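Local coordinates for small ribosomal subunit protein bS6 (Aquifex aeolicus, PDB 2J5A) that probably binds 16S ribosomal RNA together with protein bS18 as a structural component of the small ribosomal subunit, at residues T12-K17 against K27-V32; E46-M51 against R65-Q70. All coordinates share one frame; numbering follows the deposited sequence.

Contact 1 of 2, residues T12-K17 against K27-V32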
loop_
_atom_site.group_PDB
_atom_site.type_symbol
_atom_site.label_atom_id
_atom_site.label_comp_id
_atom_site.label_asym_id
_atom_site.label_seq_id
_atom_site.Cartn_x
_atom_site.Cartn_y
_atom_site.Cartn_z
ATOM N N THR A 12 -1.069 1.316 4.465
ATOM C CA THR A 12 -1.614 1.192 3.110
ATOM C C THR A 12 -1.725 -0.291 2.771
ATOM O O THR A 12 -0.821 -1.060 3.036
ATOM C CB THR A 12 -0.698 1.875 2.068
ATOM O OG1 THR A 12 -0.600 3.271 2.356
ATOM C CG2 THR A 12 -1.200 1.694 0.672
ATOM N N VAL A 13 -2.851 -0.671 2.205
ATOM C CA VAL A 13 -3.093 -2.010 1.717
ATOM C C VAL A 13 -3.601 -1.835 0.297
ATOM O O VAL A 13 -4.490 -1.024 0.057
ATOM C CB VAL A 13 -4.180 -2.758 2.550
ATOM C CG1 VAL A 13 -4.436 -4.146 1.997
ATOM C CG2 VAL A 13 -3.822 -2.827 4.013
ATOM N N PHE A 14 -3.032 -2.590 -0.645
ATOM C CA PHE A 14 -3.472 -2.548 -2.028
ATOM C C PHE A 14 -3.431 -3.944 -2.659
ATOM O O PHE A 14 -2.702 -4.841 -2.189
ATOM C CB PHE A 14 -2.659 -1.531 -2.834
ATOM C CG PHE A 14 -1.197 -1.854 -2.920
ATOM C CD1 PHE A 14 -0.350 -1.575 -1.871
ATOM C CD2 PHE A 14 -0.670 -2.479 -4.062
ATOM C CE1 PHE A 14 0.992 -1.874 -1.955
ATOM C CE2 PHE A 14 0.675 -2.788 -4.141
ATOM C CZ PHE A 14 1.501 -2.486 -3.101
ATOM N N ALA A 15 -4.245 -4.102 -3.710
ATOM C CA ALA A 15 -4.459 -5.375 -4.392
ATOM C C ALA A 15 -4.047 -5.234 -5.843
ATOM O O ALA A 15 -4.518 -4.337 -6.538
ATOM C CB ALA A 15 -5.923 -5.790 -4.313
ATOM N N VAL A 16 -3.151 -6.116 -6.284
ATOM C CA VAL A 16 -2.597 -6.094 -7.649
ATOM C C VAL A 16 -3.321 -7.128 -8.518
ATOM O O VAL A 16 -3.616 -8.229 -8.049
ATOM C CB VAL A 16 -1.099 -6.410 -7.616
ATOM C CG1 VAL A 16 -0.539 -6.544 -9.010
ATOM C CG2 VAL A 16 -0.364 -5.355 -6.808
ATOM N N LYS A 17 -3.602 -6.785 -9.779
ATOM C CA LYS A 17 -4.399 -7.688 -10.624
ATOM C C LYS A 17 -3.638 -9.007 -10.818
ATOM O O LYS A 17 -2.398 -9.015 -10.823
ATOM C CB LYS A 17 -4.877 -7.048 -11.952
ATOM C CG LYS A 17 -3.802 -6.608 -12.913
ATOM C CD LYS A 17 -4.380 -6.195 -14.298
ATOM C CE LYS A 17 -5.388 -5.034 -14.234
ATOM N NZ LYS A 17 -5.207 -4.015 -15.365
ATOM N N LYS A 27 7.936 -6.516 -7.879
ATOM C CA LYS A 27 8.452 -5.248 -8.408
ATOM C C LYS A 27 7.491 -4.083 -8.116
ATOM O O LYS A 27 7.912 -3.035 -7.636
ATOM C CB LYS A 27 8.695 -5.387 -9.920
ATOM C CG LYS A 27 9.304 -4.157 -10.617
ATOM C CD LYS A 27 10.798 -4.034 -10.403
ATOM C CE LYS A 27 11.310 -2.609 -10.745
ATOM N NZ LYS A 27 12.787 -2.592 -11.104
ATOM N N LYS A 28 6.210 -4.280 -8.416
ATOM C CA LYS A 28 5.155 -3.344 -8.026
ATOM C C LYS A 28 5.233 -2.923 -6.547
ATOM O O LYS A 28 5.200 -1.746 -6.235
ATOM C CB LYS A 28 3.785 -3.943 -8.297
ATOM C CG LYS A 28 2.642 -2.956 -8.118
ATOM C CD LYS A 28 1.990 -2.558 -9.423
ATOM C CE LYS A 28 2.731 -1.441 -10.136
ATOM N NZ LYS A 28 1.985 -1.093 -11.403
ATOM N N PHE A 29 5.351 -3.888 -5.655
ATOM C CA PHE A 29 5.515 -3.598 -4.235
ATOM C C PHE A 29 6.730 -2.716 -3.938
ATOM O O PHE A 29 6.621 -1.745 -3.182
ATOM C CB PHE A 29 5.620 -4.899 -3.452
ATOM C CG PHE A 29 5.503 -4.742 -1.964
ATOM C CD1 PHE A 29 4.773 -3.691 -1.392
ATOM C CD2 PHE A 29 6.057 -5.682 -1.132
ATOM C CE1 PHE A 29 4.644 -3.579 -0.037
ATOM C CE2 PHE A 29 5.903 -5.584 0.236
ATOM C CZ PHE A 29 5.203 -4.529 0.780
ATOM N N GLU A 30 7.884 -3.058 -4.519
ATOM C CA GLU A 30 9.096 -2.247 -4.359
ATOM C C GLU A 30 8.880 -0.839 -4.905
ATOM O O GLU A 30 9.348 0.128 -4.334
ATOM C CB GLU A 30 10.320 -2.886 -5.049
ATOM C CG GLU A 30 10.812 -4.222 -4.448
ATOM C CD GLU A 30 10.992 -4.208 -2.935
ATOM O OE1 GLU A 30 11.581 -3.226 -2.410
ATOM O OE2 GLU A 30 10.548 -5.180 -2.260
ATOM N N GLN A 31 8.173 -0.740 -6.017
ATOM C CA GLN A 31 7.854 0.547 -6.615
ATOM C C GLN A 31 6.943 1.419 -5.756
ATOM O O GLN A 31 7.106 2.634 -5.737
ATOM C CB GLN A 31 7.232 0.351 -7.999
ATOM C CG GLN A 31 8.301 0.051 -9.057
ATOM C CD GLN A 31 7.744 -0.372 -10.408
ATOM O OE1 GLN A 31 6.524 -0.297 -10.669
ATOM N NE2 GLN A 31 8.648 -0.827 -11.288
ATOM N N VAL A 32 5.994 0.807 -5.056
ATOM C CA VAL A 32 5.138 1.538 -4.150
ATOM C C VAL A 32 5.948 2.048 -2.959
ATOM O O VAL A 32 5.825 3.206 -2.571
ATOM C CB VAL A 32 3.948 0.694 -3.702
ATOM C CG1 VAL A 32 3.167 1.400 -2.541
ATOM C CG2 VAL A 32 3.052 0.406 -4.922
#

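Contact 2 of 2, residues E46-M51 against R65-Q70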
loop_
_atom_site.group_PDB
_atom_site.type_symbol
_atom_site.label_atom_id
_atom_site.label_comp_id
_atom_site.label_asym_id
_atom_site.label_seq_id
_atom_site.Cartn_x
_atom_site.Cartn_y
_atom_site.Cartn_z
ATOM N N GLU A 46 6.016 -4.138 6.665
ATOM C CA GLU A 46 5.456 -4.637 5.435
ATOM C C GLU A 46 5.076 -6.096 5.558
ATOM O O GLU A 46 5.756 -6.852 6.242
ATOM C CB GLU A 46 6.430 -4.410 4.268
ATOM C CG GLU A 46 7.674 -5.294 4.225
ATOM C CD GLU A 46 8.697 -4.794 3.199
ATOM O OE1 GLU A 46 9.468 -3.872 3.528
ATOM O OE2 GLU A 46 8.711 -5.294 2.055
ATOM N N GLU A 47 3.967 -6.465 4.907
ATOM C CA GLU A 47 3.462 -7.837 4.840
ATOM C C GLU A 47 3.076 -8.146 3.378
ATOM O O GLU A 47 2.469 -7.307 2.687
ATOM C CB GLU A 47 2.218 -8.002 5.743
ATOM C CG GLU A 47 2.517 -8.357 7.202
ATOM C CD GLU A 47 1.340 -8.186 8.155
ATOM O OE1 GLU A 47 0.236 -7.727 7.752
ATOM O OE2 GLU A 47 1.528 -8.501 9.353
ATOM N N ASP A 48 3.416 -9.355 2.936
ATOM C CA ASP A 48 2.920 -9.914 1.702
ATOM C C ASP A 48 1.848 -10.910 2.079
ATOM O O ASP A 48 2.105 -11.836 2.825
ATOM C CB ASP A 48 4.040 -10.617 0.968
ATOM C CG ASP A 48 3.649 -11.071 -0.417
ATOM O OD1 ASP A 48 2.439 -11.239 -0.724
ATOM O OD2 ASP A 48 4.592 -11.276 -1.200
ATOM N N TRP A 49 0.637 -10.704 1.586
ATOM C CA TRP A 49 -0.486 -11.551 1.930
ATOM C C TRP A 49 -0.787 -12.535 0.815
ATOM O O TRP A 49 -1.733 -13.306 0.918
ATOM C CB TRP A 49 -1.720 -10.686 2.258
ATOM C CG TRP A 49 -1.631 -10.178 3.631
ATOM C CD1 TRP A 49 -0.957 -9.067 4.053
ATOM C CD2 TRP A 49 -2.160 -10.797 4.806
ATOM N NE1 TRP A 49 -1.039 -8.954 5.410
ATOM C CE2 TRP A 49 -1.775 -10.000 5.903
ATOM C CE3 TRP A 49 -2.915 -11.956 5.040
ATOM C CZ2 TRP A 49 -2.129 -10.308 7.207
ATOM C CZ3 TRP A 49 -3.259 -12.262 6.336
ATOM C CH2 TRP A 49 -2.869 -11.440 7.403
ATOM N N GLY A 50 0.013 -12.513 -0.255
ATOM C CA GLY A 50 -0.190 -13.425 -1.356
ATOM C C GLY A 50 -1.524 -13.291 -2.052
ATOM O O GLY A 50 -2.221 -12.274 -1.930
ATOM N N MET A 51 -1.870 -14.328 -2.812
ATOM C CA MET A 51 -3.097 -14.341 -3.611
ATOM C C MET A 51 -4.288 -14.582 -2.705
ATOM O O MET A 51 -4.261 -15.489 -1.861
ATOM C CB MET A 51 -3.034 -15.430 -4.696
ATOM C CG MET A 51 -1.862 -15.300 -5.661
ATOM S SD MET A 51 -1.751 -13.678 -6.492
ATOM C CE MET A 51 -3.315 -13.567 -7.356
ATOM N N ARG A 65 -3.472 -10.026 -5.730
ATOM C CA ARG A 65 -2.300 -10.068 -4.865
ATOM C C ARG A 65 -2.284 -8.880 -3.871
ATOM O O ARG A 65 -2.204 -7.712 -4.283
ATOM C CB ARG A 65 -1.023 -10.062 -5.710
ATOM C CG ARG A 65 0.255 -10.050 -4.882
ATOM C CD ARG A 65 0.340 -11.238 -3.932
ATOM N NE ARG A 65 1.724 -11.456 -3.541
ATOM C CZ ARG A 65 2.619 -12.117 -4.277
ATOM N NH1 ARG A 65 2.284 -12.654 -5.441
ATOM N NH2 ARG A 65 3.854 -12.249 -3.830
ATOM N N TYR A 66 -2.317 -9.200 -2.575
ATOM C CA TYR A 66 -2.404 -8.211 -1.518
ATOM C C TYR A 66 -1.079 -7.974 -0.856
ATOM O O TYR A 66 -0.430 -8.917 -0.415
ATOM C CB TYR A 66 -3.407 -8.641 -0.440
ATOM C CG TYR A 66 -4.856 -8.326 -0.756
ATOM C CD1 TYR A 66 -5.639 -9.227 -1.449
ATOM C CD2 TYR A 66 -5.436 -7.150 -0.343
ATOM C CE1 TYR A 66 -6.968 -8.963 -1.743
ATOM C CE2 TYR A 66 -6.767 -6.875 -0.620
ATOM C CZ TYR A 66 -7.523 -7.797 -1.321
ATOM O OH TYR A 66 -8.835 -7.553 -1.603
ATOM N N PHE A 67 -0.704 -6.695 -0.777
ATOM C CA PHE A 67 0.431 -6.234 0.001
ATOM C C PHE A 67 -0.038 -5.202 1.041
ATOM O O PHE A 67 -1.036 -4.523 0.846
ATOM C CB PHE A 67 1.505 -5.581 -0.886
ATOM C CG PHE A 67 2.130 -6.503 -1.904
ATOM C CD1 PHE A 67 3.116 -7.404 -1.532
ATOM C CD2 PHE A 67 1.773 -6.430 -3.244
ATOM C CE1 PHE A 67 3.693 -8.223 -2.440
ATOM C CE2 PHE A 67 2.371 -7.262 -4.174
ATOM C CZ PHE A 67 3.324 -8.174 -3.764
ATOM N N LEU A 68 0.739 -5.063 2.114
ATOM C CA LEU A 68 0.480 -4.108 3.193
ATOM C C LEU A 68 1.789 -3.460 3.583
ATOM O O LEU A 68 2.790 -4.162 3.764
ATOM C CB LEU A 68 -0.113 -4.824 4.426
ATOM C CG LEU A 68 -0.509 -4.003 5.665
ATOM C CD1 LEU A 68 -1.584 -4.748 6.431
ATOM C CD2 LEU A 68 0.683 -3.646 6.581
ATOM N N VAL A 69 1.770 -2.131 3.725
ATOM C CA VAL A 69 2.946 -1.370 4.179
ATOM C C VAL A 69 2.522 -0.306 5.224
ATOM O O VAL A 69 1.465 0.331 5.107
ATOM C CB VAL A 69 3.757 -0.773 2.969
ATOM C CG1 VAL A 69 3.053 0.391 2.339
ATOM C CG2 VAL A 69 5.192 -0.368 3.392
ATOM N N GLN A 70 3.317 -0.183 6.279
ATOM C CA GLN A 70 3.149 0.892 7.248
ATOM C C GLN A 70 4.325 1.828 7.116
ATOM O O GLN A 70 5.452 1.413 6.765
ATOM C CB GLN A 70 3.050 0.390 8.688
ATOM C CG GLN A 70 1.970 -0.652 8.919
ATOM C CD GLN A 70 1.978 -1.161 10.340
ATOM O OE1 GLN A 70 3.026 -1.210 10.978
ATOM N NE2 GLN A 70 0.799 -1.526 10.855
#

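Contact 1 of 2, residues T12-K17 against K27-V32
Phe14 reaches from the strand toward the helix and meets Val32 tip to tip: ring atom CZ lies 3.8 Å from Val32 CG2, while the other methyl, Val32 CG1, sits 4.0 Å from Phe14 CE1. The isopropyl group thus straddles the far end of the ring. Phe29 comes to the same end from one turn earlier in the helix. Its CD1 lies near the plane of the Phe14 ring, at the edge, 3.9 Å from Phe14 CZ, and the two side chains cross at about a right angle. Nearer the end of the strand, Val16 CG2 touches Lys28 CG at 4.1 Å, so here the lysine contributes its aliphatic part.

The first torsion of Phe14 places CG between its own N and carbonyl carbon (chi1 63°). Bends at chi2 and chi3 turn the end of Lys28 away from the strand, to salt bridges with Asp89, a sodium-site residue, and Asp91. The N-to-C directions of the two segments make an angle of 146°, with axes 10.5 Å apart at closest approach, a separation filled by these apolar side chains. Strand 8-16 and helix 22-38 open the split beta-alpha-beta unit of the ferredoxin-like S6 fold. Phe29 also stacks on Phe67 of strand 63-73, Val32 packs against Leu82 and Leu86 of helix 78-88, and Phe14 touches Val92 of strand 92-100, placing the contact in the core between the sheet and its two helices.

Contact 2 of 2, residues E46-M51 against R65-Q70
Asp48 lies alongside Phe67 on one face of the hairpin, its OD2 3.4 Å from Phe67 CE1, with carboxylate and ring planes 48° apart. The same carboxylate is gripped side-on by Arg65: NE donates to Asp48 OD1 and NH2 to Asp48 OD2, both at 2.9 Å and both on syn lone pairs. With the two planes only 21° apart, this is a nearly coplanar bidentate salt bridge. Asp48 CG is anti to its backbone N (chi1 -172°), and OD1 also accepts from Gly50 N at 2.8 Å, on the anti side, closing an Asx turn. Three N-H groups, two of them on OD1, thus hold the rotation of the carboxylate. Gly50 has a positive phi, which favours glycine, and Arg65 CD packs 3.4 Å from its carbonyl carbon. Beyond it, Met51 SD rests on Arg65 CB at 3.8 Å.

The other face carries Glu47 beside Leu68, a hydrogen-bonded antiparallel pair joined by reciprocal N-H to O bonds. Glu47 OE2 bonds to Tyr45. Trp49 donates from NE1 to Glu47 OE1 at 2.9 Å, a bond in the plane of the indole but above that of the carboxylate. Along the strand pair, Trp49 CB packs against Tyr66 CB, and Trp49 N bonds to Tyr66 O.

Strand 41-53 forms one edge of the four-stranded sheet, and strand 63-73 links it to strand 8-16. Helix 22-38 covers the Asp48 face, where Lys26 gives Asp48 and Glu22 gives Arg65 a second ionic partner.

From the N terminus, strand 8-16 leads through a short connection into helix 22-38, and contact 1 closes this first loop by packing the helix back on the strand. The chain then enters strand 41-53 and returns along strand 63-73, where contact 2 closes the hairpin. The two closures follow in series, neither nested nor crossed. They meet in space because strand 63-73 lies beside strand 8-16: Val16 N and Thr12 N probably bond to Arg65 O and Val69 O, respectively. Phe29 reaches contact 2 from the helix, with CE2 3.4 Å from Glu46 OE2. Contact 1 thus ties helix 22-38 to strand 8-16, and contact 2 ties strand 41-53 to strand 63-73.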